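PDB 3DPM: protein CT_858, which probably acts as a serine-type endopeptidase of Chlamydia trachomatis. Local coordinates for residues A[253-258]-A[338-343]; A[456-461]-A[483-488]. All coordinates share one frame; numbering follows the deposited sequence.

After the unmodelled residues 208-251, residues 253-258 meet 338-343 in contact 1, closing 79 residues that hold strands 268-271, 278-284, 290-297 and 333-337 and helix 316-330. Contact 2 opens only afterwards: 456-461 pairs with 483-488 across 21 residues that contain helix 468-478. The two loops are in series, neither nested nor crossed. They meet in space where strand 333-337 runs out beside strand 457-461, with a probable hydrogen bond from Gln338 N to Leu460 O (3.0 Å) and the Thr339 methyl packed against the Leu460 carbonyl. The start of the 338-343 loop is held there against strand 457-461, while contact 1 ties the same loop to 253-258.

Contact 1: residues A[253-258]-A[338-343]; sequences YNIGST and QTNNPG
The flat carboxamide of Asn340 and the puckered ring of Pro342 each receive a methyl branch of Ile255. CD1 stands almost squarely over one face of the amide, 4.1 Å from Asn340 CG. At the nitrogen edge Asn340 ND2 lies 3.2 Å from Tyr253 O, which sits toward the same side of the plane as the methyl; a water displaced to the other side accepts a weak hydrogen bond from ND2 and donates one to Asn254 O. Ile255 CG2 lies over one side of the proline ring, as close as 3.4 Å to Pro342 CD and 3.5 Å to Pro342 CB. Two torsions of Ile255 explain the division of labour: chi1 of -59° sends CG2 anti to the backbone N, over the proline, and leaves CG1 on the other side, from which chi2 of -61° turns CD1 over the amide.

Between these apolar contacts runs the main polar tie, a hydrogen bond from Gly256 N to Asn340 O, 2.7 Å long and nearly straight at 172°, although the donor is tilted from the carbonyl plane. Gly256 is the third residue of a type II beta turn, Asn254 to Ser257, closed by Ser257 N to Asn254 O at 3.1 Å, and its positive phi suits glycine. The opposing loop, which leads from strand 333-337 to helix 346-354 in the peptidase S41 region, has a turn of its own: Asn341 OD1 accepts from Gly343 N at 2.7 Å in the carbonyl plane, an Asx turn. Asn341 ND2 is bonded to Ile298 O, fixing the rotation of the amide, and Asp465 OD1 receives Asn341 N. Gly343 touches the bound LAS, a pyrrolidinone compound carrying N-acetylcysteine. Farther back, the Tyr253 ring stacks with Phe261 and its hydroxyl bonds to that of Tyr548.

Contact 2: residues A[456-461]-A[483-488]; sequences PICVLI and LIVGTR
Leu483 N donates a 2.8 Å hydrogen bond to Ile457 O, and Leu483 O takes one of 2.8 Å from Val459 N, so Leu483 bridges two residues of its parallel neighbour. Val459 O then accepts from Val485 N (2.8 Å, 178°), and Val485 O from Ile461 N. The last bond, Thr487 N to Ile461 O, is longer at 3.1 Å, its donor well above the carbonyl plane as the strand ends. Gly486, whose backbone angles call for glycine, brings its CA to 3.4 Å from Ile461 O.

Side chains pack in two layers. On one face Cys458 SG touches Val485 CG2 at 3.8 Å, while Leu460 runs alongside Val485 in the same sense, CD2 against CB. On the other, Val459 CB lies 4.1 Å from Ile484 CD1. The end of Ile461 comes round to Ile484 at a slant: a chi1 of 59° tucks CG1 over its own backbone, and Ile461 CD1 reaches Ile484 CG2 at 3.4 Å.

This is the strand pair of a beta-alpha-beta unit. Its helix, 468-478, packs on Val459 and Ile484, with Pro473 on Ile461; helix 549-563 covers Leu460, Leu483 and Val485, and strands 333-337 and 534-535 flank the pair.

Contact 1: residues A[253-258]-A[338-343]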
loop_
_atom_site.group_PDB
_atom_site.type_symbol
_atom_site.label_atom_id
_atom_site.label_comp_id
_atom_site.label_asym_id
_atom_site.label_seq_id
_atom_site.Cartn_x
_atom_site.Cartn_y
_atom_site.Cartn_z
ATOM N N TYR A 253 10.308 2.984 -29.875
ATOM C CA TYR A 253 10.502 4.329 -29.347
ATOM C C TYR A 253 9.953 4.605 -27.959
ATOM O O TYR A 253 10.159 5.689 -27.415
ATOM C CB TYR A 253 9.929 5.360 -30.313
ATOM C CG TYR A 253 10.740 5.478 -31.572
ATOM C CD1 TYR A 253 10.451 4.694 -32.694
ATOM C CD2 TYR A 253 11.832 6.341 -31.627
ATOM C CE1 TYR A 253 11.237 4.770 -33.843
ATOM C CE2 TYR A 253 12.624 6.425 -32.766
ATOM C CZ TYR A 253 12.324 5.640 -33.869
ATOM O OH TYR A 253 13.113 5.729 -34.991
ATOM N N ASN A 254 9.253 3.641 -27.380
ATOM C CA ASN A 254 8.704 3.844 -26.048
ATOM C C ASN A 254 9.776 3.831 -24.966
ATOM O O ASN A 254 10.810 3.178 -25.104
ATOM C CB ASN A 254 7.668 2.770 -25.727
ATOM C CG ASN A 254 6.396 2.932 -26.529
ATOM O OD1 ASN A 254 5.483 2.116 -26.437
ATOM N ND2 ASN A 254 6.327 3.993 -27.321
ATOM N N ILE A 255 9.523 4.574 -23.896
ATOM C CA ILE A 255 10.445 4.615 -22.777
ATOM C C ILE A 255 10.416 3.195 -22.228
ATOM O O ILE A 255 9.342 2.633 -22.031
ATOM C CB ILE A 255 9.956 5.569 -21.663
ATOM C CG1 ILE A 255 9.798 6.987 -22.210
ATOM C CG2 ILE A 255 10.942 5.551 -20.482
ATOM C CD1 ILE A 255 11.078 7.575 -22.741
ATOM N N GLY A 256 11.587 2.612 -22.006
ATOM C CA GLY A 256 11.638 1.267 -21.470
ATOM C C GLY A 256 11.595 0.164 -22.501
ATOM O O GLY A 256 11.553 -1.009 -22.145
ATOM N N SER A 257 11.590 0.521 -23.779
ATOM C CA SER A 257 11.575 -0.494 -24.825
ATOM C C SER A 257 12.843 -1.347 -24.722
ATOM O O SER A 257 13.950 -0.820 -24.599
ATOM C CB SER A 257 11.511 0.156 -26.201
ATOM O OG SER A 257 11.653 -0.825 -27.209
ATOM N N THR A 258 12.682 -2.664 -24.767
ATOM C CA THR A 258 13.825 -3.564 -24.670
ATOM C C THR A 258 14.849 -3.349 -25.785
ATOM O O THR A 258 16.029 -3.158 -25.516
ATOM C CB THR A 258 13.372 -5.046 -24.683
ATOM O OG1 THR A 258 12.559 -5.306 -23.531
ATOM C CG2 THR A 258 14.579 -5.978 -24.649
ATOM N N GLN A 338 21.656 3.194 -23.334
ATOM C CA GLN A 338 20.815 3.396 -22.164
ATOM C C GLN A 338 19.795 4.524 -22.326
ATOM O O GLN A 338 19.310 5.067 -21.332
ATOM C CB GLN A 338 21.684 3.680 -20.943
ATOM C CG GLN A 338 21.050 3.240 -19.645
ATOM C CD GLN A 338 21.085 4.314 -18.582
ATOM O OE1 GLN A 338 20.930 4.026 -17.400
ATOM N NE2 GLN A 338 21.278 5.565 -18.997
ATOM N N THR A 339 19.470 4.876 -23.567
ATOM C CA THR A 339 18.497 5.942 -23.829
ATOM C C THR A 339 17.060 5.481 -23.576
ATOM O O THR A 339 16.782 4.282 -23.548
ATOM C CB THR A 339 18.579 6.402 -25.282
ATOM O OG1 THR A 339 18.391 5.268 -26.139
ATOM C CG2 THR A 339 19.933 7.054 -25.567
ATOM N N ASN A 340 16.145 6.432 -23.399
ATOM C CA ASN A 340 14.738 6.096 -23.164
ATOM C C ASN A 340 14.557 5.038 -22.086
ATOM O O ASN A 340 13.896 4.023 -22.317
ATOM C CB ASN A 340 14.095 5.597 -24.459
ATOM C CG ASN A 340 13.988 6.684 -25.499
ATOM O OD1 ASN A 340 14.645 7.718 -25.390
ATOM N ND2 ASN A 340 13.170 6.457 -26.523
ATOM N N ASN A 341 15.141 5.291 -20.915
ATOM C CA ASN A 341 15.081 4.381 -19.773
ATOM C C ASN A 341 14.365 5.109 -18.636
ATOM O O ASN A 341 14.766 6.192 -18.243
ATOM C CB ASN A 341 16.505 4.006 -19.340
ATOM C CG ASN A 341 16.526 2.978 -18.234
ATOM O OD1 ASN A 341 15.741 3.064 -17.287
ATOM N ND2 ASN A 341 17.436 2.000 -18.339
ATOM N N PRO A 342 13.299 4.512 -18.085
ATOM C CA PRO A 342 12.552 5.156 -16.993
ATOM C C PRO A 342 13.139 5.019 -15.584
ATOM O O PRO A 342 12.600 5.583 -14.631
ATOM C CB PRO A 342 11.171 4.510 -17.104
ATOM C CG PRO A 342 11.518 3.087 -17.491
ATOM C CD PRO A 342 12.612 3.293 -18.555
ATOM N N GLY A 343 14.242 4.291 -15.448
ATOM C CA GLY A 343 14.829 4.095 -14.133
ATOM C C GLY A 343 14.170 2.884 -13.479
ATOM O O GLY A 343 13.614 2.041 -14.183
HETATM O O HOH W 1 13.340 3.438 -26.921
#

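Contact 2: residues A[456-461]-A[483-488]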
loop_
_atom_site.group_PDB
_atom_site.type_symbol
_atom_site.label_atom_id
_atom_site.label_comp_id
_atom_site.label_asym_id
_atom_site.label_seq_id
_atom_site.Cartn_x
_atom_site.Cartn_y
_atom_site.Cartn_z
ATOM N N PRO A 456 37.336 -0.533 -21.951
ATOM C CA PRO A 456 36.607 0.737 -22.049
ATOM C C PRO A 456 35.153 0.635 -22.515
ATOM O O PRO A 456 34.788 -0.258 -23.291
ATOM C CB PRO A 456 37.479 1.564 -22.994
ATOM C CG PRO A 456 38.154 0.533 -23.825
ATOM C CD PRO A 456 38.531 -0.502 -22.810
ATOM N N ILE A 457 34.335 1.571 -22.034
ATOM C CA ILE A 457 32.910 1.594 -22.340
ATOM C C ILE A 457 32.406 2.939 -22.826
ATOM O O ILE A 457 32.867 3.998 -22.399
ATOM C CB ILE A 457 32.071 1.226 -21.090
ATOM C CG1 ILE A 457 32.574 -0.084 -20.485
ATOM C CG2 ILE A 457 30.598 1.102 -21.463
ATOM C CD1 ILE A 457 31.928 -0.435 -19.150
ATOM N N CYS A 458 31.446 2.872 -23.737
ATOM C CA CYS A 458 30.803 4.055 -24.283
ATOM C C CYS A 458 29.330 3.889 -23.933
ATOM O O CYS A 458 28.721 2.872 -24.275
ATOM C CB CYS A 458 30.963 4.120 -25.805
ATOM S SG CYS A 458 30.252 5.630 -26.524
ATOM N N VAL A 459 28.772 4.874 -23.238
ATOM C CA VAL A 459 27.374 4.840 -22.826
ATOM C C VAL A 459 26.564 5.912 -23.556
ATOM O O VAL A 459 26.919 7.086 -23.517
ATOM C CB VAL A 459 27.254 5.078 -21.300
ATOM C CG1 VAL A 459 25.799 4.985 -20.854
ATOM C CG2 VAL A 459 28.101 4.060 -20.555
ATOM N N LEU A 460 25.478 5.499 -24.211
ATOM C CA LEU A 460 24.596 6.415 -24.946
ATOM C C LEU A 460 23.422 6.851 -24.069
ATOM O O LEU A 460 22.641 6.015 -23.607
ATOM C CB LEU A 460 24.058 5.731 -26.205
ATOM C CG LEU A 460 25.122 5.031 -27.052
ATOM C CD1 LEU A 460 24.483 4.513 -28.326
ATOM C CD2 LEU A 460 26.275 5.992 -27.355
ATOM N N ILE A 461 23.295 8.156 -23.856
ATOM C CA ILE A 461 22.233 8.703 -23.017
ATOM C C ILE A 461 21.405 9.783 -23.722
ATOM O O ILE A 461 21.831 10.328 -24.746
ATOM C CB ILE A 461 22.826 9.356 -21.750
ATOM C CG1 ILE A 461 23.790 10.471 -22.159
ATOM C CG2 ILE A 461 23.555 8.315 -20.901
ATOM C CD1 ILE A 461 24.136 11.428 -21.042
ATOM N N LEU A 483 32.811 6.606 -21.279
ATOM C CA LEU A 483 32.664 7.755 -22.166
ATOM C C LEU A 483 31.147 7.917 -22.290
ATOM O O LEU A 483 30.456 6.990 -22.695
ATOM C CB LEU A 483 33.250 7.426 -23.544
ATOM C CG LEU A 483 33.862 8.512 -24.434
ATOM C CD1 LEU A 483 33.567 8.168 -25.895
ATOM C CD2 LEU A 483 33.309 9.878 -24.092
ATOM N N ILE A 484 30.639 9.088 -21.934
ATOM C CA ILE A 484 29.207 9.351 -21.984
ATOM C C ILE A 484 28.900 10.137 -23.244
ATOM O O ILE A 484 29.397 11.253 -23.420
ATOM C CB ILE A 484 28.774 10.168 -20.756
ATOM C CG1 ILE A 484 29.427 9.588 -19.494
ATOM C CG2 ILE A 484 27.270 10.158 -20.635
ATOM C CD1 ILE A 484 29.107 8.113 -19.247
ATOM N N VAL A 485 28.071 9.560 -24.109
ATOM C CA VAL A 485 27.725 10.194 -25.378
ATOM C C VAL A 485 26.223 10.325 -25.619
ATOM O O VAL A 485 25.467 9.404 -25.350
ATOM C CB VAL A 485 28.365 9.401 -26.546
ATOM C CG1 VAL A 485 27.923 9.970 -27.898
ATOM C CG2 VAL A 485 29.887 9.448 -26.410
ATOM N N GLY A 486 25.807 11.483 -26.128
ATOM C CA GLY A 486 24.397 11.723 -26.409
ATOM C C GLY A 486 23.953 13.105 -25.969
ATOM O O GLY A 486 24.567 14.107 -26.333
ATOM N N THR A 487 22.885 13.162 -25.178
ATOM C CA THR A 487 22.374 14.431 -24.668
ATOM C C THR A 487 21.950 14.341 -23.200
ATOM O O THR A 487 21.465 13.309 -22.735
ATOM C CB THR A 487 21.168 14.947 -25.501
ATOM O OG1 THR A 487 20.144 13.951 -25.540
ATOM C CG2 THR A 487 21.597 15.276 -26.920
ATOM N N ARG A 488 22.146 15.445 -22.491
ATOM C CA ARG A 488 21.820 15.600 -21.080
ATOM C C ARG A 488 20.575 14.816 -20.636
ATOM O O ARG A 488 19.539 14.838 -21.303
ATOM C CB ARG A 488 21.644 17.099 -20.794
ATOM C CG ARG A 488 21.351 17.480 -19.348
ATOM C CD ARG A 488 21.068 18.981 -19.246
ATOM N NE ARG A 488 22.211 19.764 -19.709
ATOM C CZ ARG A 488 23.322 19.965 -19.004
ATOM N NH1 ARG A 488 23.444 19.450 -17.789
ATOM N NH2 ARG A 488 24.324 20.664 -19.528
#